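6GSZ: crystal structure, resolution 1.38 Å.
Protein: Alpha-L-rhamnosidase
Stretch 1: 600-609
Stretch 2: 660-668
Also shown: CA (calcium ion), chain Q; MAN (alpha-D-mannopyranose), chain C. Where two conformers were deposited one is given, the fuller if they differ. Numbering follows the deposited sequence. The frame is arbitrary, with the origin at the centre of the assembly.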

# COMPACT_ATOMS: atom_id res chain seq x y z
N LEU A 600 -4.53 28.83 -8.13
CA LEU A 600 -3.15 28.79 -8.67
C LEU A 600 -2.65 27.34 -8.54
O LEU A 600 -2.15 26.74 -9.50
CB LEU A 600 -2.29 29.75 -7.86
CG LEU A 600 -0.83 29.94 -8.29
CD1 LEU A 600 -0.31 31.22 -7.62
CD2 LEU A 600 0.04 28.76 -7.87
N VAL A 601 -2.87 26.76 -7.35
CA VAL A 601 -2.47 25.37 -7.10
C VAL A 601 -3.18 24.42 -8.07
O VAL A 601 -2.57 23.54 -8.70
CB VAL A 601 -2.71 24.95 -5.63
CG1 VAL A 601 -2.50 23.47 -5.40
CG2 VAL A 601 -1.80 25.72 -4.69
N SER A 602 -4.51 24.57 -8.16
CA SER A 602 -5.31 23.69 -8.98
C SER A 602 -4.92 23.75 -10.47
O SER A 602 -4.86 22.73 -11.16
CB SER A 602 -6.79 24.00 -8.77
OG SER A 602 -7.22 23.69 -7.44
N ASP A 603 -4.74 24.97 -10.96
CA ASP A 603 -4.38 25.15 -12.36
C ASP A 603 -3.00 24.57 -12.64
O ASP A 603 -2.81 23.97 -13.74
CB ASP A 603 -4.40 26.63 -12.72
CG ASP A 603 -5.79 27.23 -12.83
OD1 ASP A 603 -6.79 26.45 -12.89
OD2 ASP A 603 -5.88 28.50 -12.88
N ALA A 604 -2.09 24.70 -11.68
CA ALA A 604 -0.75 24.08 -11.86
C ALA A 604 -0.90 22.57 -12.04
O ALA A 604 -0.30 21.99 -12.96
CB ALA A 604 0.16 24.43 -10.73
N TYR A 605 -1.72 21.95 -11.17
CA TYR A 605 -1.93 20.52 -11.26
C TYR A 605 -2.74 20.09 -12.52
O TYR A 605 -2.53 18.98 -13.04
CB TYR A 605 -2.55 19.96 -9.98
CG TYR A 605 -1.53 19.58 -8.95
CD1 TYR A 605 -1.01 20.52 -8.06
CD2 TYR A 605 -1.04 18.29 -8.89
CE1 TYR A 605 -0.08 20.17 -7.10
CE2 TYR A 605 -0.09 17.94 -7.94
CZ TYR A 605 0.39 18.87 -7.04
OH TYR A 605 1.34 18.50 -6.10
N LEU A 606 -3.62 20.98 -13.02
CA LEU A 606 -4.30 20.73 -14.30
C LEU A 606 -3.26 20.65 -15.43
O LEU A 606 -3.34 19.75 -16.26
CB LEU A 606 -5.35 21.81 -14.55
CG LEU A 606 -5.82 21.96 -16.00
CD1 LEU A 606 -6.49 20.71 -16.50
CD2 LEU A 606 -6.73 23.17 -16.16
N LEU A 607 -2.34 21.60 -15.46
CA LEU A 607 -1.28 21.57 -16.47
C LEU A 607 -0.45 20.28 -16.32
O LEU A 607 -0.14 19.62 -17.30
CB LEU A 607 -0.40 22.81 -16.32
CG LEU A 607 -0.78 24.03 -17.15
CD1 LEU A 607 -0.65 23.75 -18.62
CD2 LEU A 607 -2.15 24.54 -16.90
N HIS A 608 -0.11 19.94 -15.07
CA HIS A 608 0.69 18.73 -14.81
C HIS A 608 -0.06 17.47 -15.32
O HIS A 608 0.53 16.56 -15.93
CB HIS A 608 1.07 18.64 -13.33
CG HIS A 608 1.84 17.43 -13.00
ND1 HIS A 608 3.03 17.12 -13.62
CD2 HIS A 608 1.62 16.51 -12.04
CE1 HIS A 608 3.50 16.01 -13.06
NE2 HIS A 608 2.65 15.63 -12.07
N SER A 609 -1.37 17.36 -15.00
CA SER A 609 -2.12 16.21 -15.51
C SER A 609 -2.17 16.17 -17.05
O SER A 609 -2.18 15.09 -17.64
CB SER A 609 -3.50 16.21 -14.92
OG SER A 609 -3.50 15.55 -13.65
N ALA A 660 7.22 26.58 -6.08
CA ALA A 660 7.70 25.23 -6.41
C ALA A 660 6.88 24.62 -7.55
O ALA A 660 7.40 23.95 -8.44
CB ALA A 660 7.67 24.34 -5.20
N LEU A 661 5.55 24.81 -7.53
CA LEU A 661 4.73 24.16 -8.57
C LEU A 661 5.06 24.64 -9.99
O LEU A 661 5.31 23.78 -10.86
CB LEU A 661 3.24 24.28 -8.25
CG LEU A 661 2.79 23.65 -6.94
CD1 LEU A 661 1.29 23.81 -6.76
CD2 LEU A 661 3.19 22.18 -6.87
N PRO A 662 5.04 25.96 -10.29
CA PRO A 662 5.41 26.35 -11.65
C PRO A 662 6.88 26.04 -12.01
O PRO A 662 7.16 25.82 -13.17
CB PRO A 662 5.08 27.84 -11.68
CG PRO A 662 5.23 28.27 -10.23
CD PRO A 662 4.64 27.11 -9.46
N LEU A 663 7.78 25.96 -11.03
CA LEU A 663 9.13 25.53 -11.30
C LEU A 663 9.17 24.06 -11.70
O LEU A 663 9.78 23.69 -12.70
CB LEU A 663 10.02 25.80 -10.08
CG LEU A 663 10.37 27.27 -9.86
CD1 LEU A 663 11.03 27.46 -8.50
CD2 LEU A 663 11.27 27.79 -10.97
N TYR A 664 8.52 23.18 -10.93
CA TYR A 664 8.61 21.75 -11.23
C TYR A 664 7.84 21.42 -12.52
O TYR A 664 8.24 20.51 -13.29
CB TYR A 664 8.05 20.92 -10.07
CG TYR A 664 8.47 19.49 -10.15
CD1 TYR A 664 9.77 19.13 -9.91
CD2 TYR A 664 7.58 18.51 -10.54
CE1 TYR A 664 10.19 17.82 -10.04
CE2 TYR A 664 7.97 17.19 -10.67
CZ TYR A 664 9.28 16.84 -10.40
OH TYR A 664 9.74 15.58 -10.54
N PHE A 665 6.71 22.12 -12.74
CA PHE A 665 5.85 21.87 -13.88
C PHE A 665 6.25 22.67 -15.14
O PHE A 665 5.59 22.54 -16.18
CB PHE A 665 4.38 22.11 -13.51
CG PHE A 665 3.81 21.25 -12.39
CD1 PHE A 665 4.32 20.00 -12.07
CD2 PHE A 665 2.74 21.73 -11.67
CE1 PHE A 665 3.76 19.24 -11.05
CE2 PHE A 665 2.19 20.99 -10.64
CZ PHE A 665 2.71 19.75 -10.33
N ASP A 666 7.31 23.47 -15.03
CA ASP A 666 7.92 24.21 -16.17
C ASP A 666 6.90 25.16 -16.81
O ASP A 666 6.66 25.16 -18.02
CB ASP A 666 8.53 23.24 -17.19
CG ASP A 666 9.70 22.42 -16.68
OD1 ASP A 666 10.63 23.02 -16.09
OD2 ASP A 666 9.70 21.20 -16.91
N LEU A 667 6.31 26.04 -15.98
CA LEU A 667 5.22 26.91 -16.42
C LEU A 667 5.64 28.38 -16.62
O LEU A 667 4.81 29.18 -17.00
CB LEU A 667 4.08 26.85 -15.38
CG LEU A 667 3.49 25.45 -15.17
CD1 LEU A 667 2.34 25.47 -14.18
CD2 LEU A 667 3.04 24.84 -16.49
N PHE A 668 6.92 28.71 -16.41
CA PHE A 668 7.41 30.08 -16.65
C PHE A 668 7.60 30.26 -18.15
O PHE A 668 7.85 29.29 -18.87
CB PHE A 668 8.70 30.38 -15.87
CG PHE A 668 8.46 30.57 -14.40
CD1 PHE A 668 8.10 31.80 -13.89
CD2 PHE A 668 8.54 29.49 -13.53
CE1 PHE A 668 7.81 31.95 -12.54
CE2 PHE A 668 8.26 29.66 -12.19
CZ PHE A 668 7.94 30.89 -11.69
CA CA Q . 6.37 24.49 -20.24
C1 MAN C . 10.66 23.88 -21.71
C2 MAN C . 9.12 24.01 -21.79
C3 MAN C . 8.83 25.53 -21.91
C4 MAN C . 9.59 26.38 -20.86
C5 MAN C . 11.09 26.05 -20.87
C6 MAN C . 11.91 26.86 -19.85
O2 MAN C . 8.36 23.30 -20.72
O3 MAN C . 7.40 25.77 -21.89
O4 MAN C . 9.51 27.80 -21.09
O5 MAN C . 11.22 24.65 -20.64
O6 MAN C . 11.31 26.85 -18.55
O HOH W 1 5.95 22.54 -19.06
O HOH W 2 6.28 27.22 -19.90
O HOH W 3 6.15 22.85 -22.05
O HOH W 4 4.45 24.72 -20.94

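Helices that pack side by side need not exchange a single hydrogen bond; when their backbones satisfy their own polar groups, the contact between them can be left to apolar and aromatic surfaces. This pair from an alpha-L-rhamnosidase illustrates the point. The helix of 600-609 and the helical turns of 660-664 run nearly parallel, their axes 17° apart and 9.8 Å at closest approach, and no hydrogen bond crosses between the stretches.

A small residue makes several of the apolar contacts. Ala604 points toward the other stretch, and its CB lies 4.0 Å from Leu661 CB, 3.9 Å from Phe665 CD2 and 4.2 Å from Leu667 CD1, so that one methyl group touches three larger side chains. Leu661 extends the contact along the helix: its CD1 lies 4.0 Å from Val601 CG1, and its CD2 lies 3.8 Å from Tyr605 CE1. Farther along, Leu607 CG meets Leu667 CD2 at 4.0 Å.

Aromatic contacts centre on Phe665, which meets two rings in different ways. With His608 it forms an offset stack, the planes only 11° from parallel and the centroids 4.2 Å apart; His608 CG lies 3.3 Å from Phe665 CE1. The CB of His608 also sits over the phenyl face, 3.5 Å from the ring centroid and 8° off the normal, a CH-pi contact that goes with the offset: the methylene lies above the ring centre, while the imidazole is displaced to one side. Toward Tyr605 the same phenyl ring presents its edge. The planes stand at 82°, the centroids are 5.2 Å apart, and Phe665 CZ lies over the tyrosine face, 4.1 Å from Tyr605 CE2. One ring thus uses both face and edge against a single helix.

The backbone hydrogen bonds all lie within one stretch or the other. Ala604 O accepts from His608 N at 2.9 Å, even as Phe665 CD2 approaches that oxygen to 3.3 Å. In the second stretch, Phe665 N still donates to Leu661 O at 2.9 Å, but Asp666 adopts a positive phi and the chain turns in a Schellman motif. Leu667 N reaches back to Pro662 O at 2.9 Å, and a weak bond joins Asp666 N to Leu663 O at 3.4 Å. The turn leaves the Leu667 side chain directed at the first helix, whereas Asp666 lies out of its reach and offers its backbone O to the calcium ion CA at 2.3 Å. Metal coordination and apolar packing therefore meet in adjacent residues.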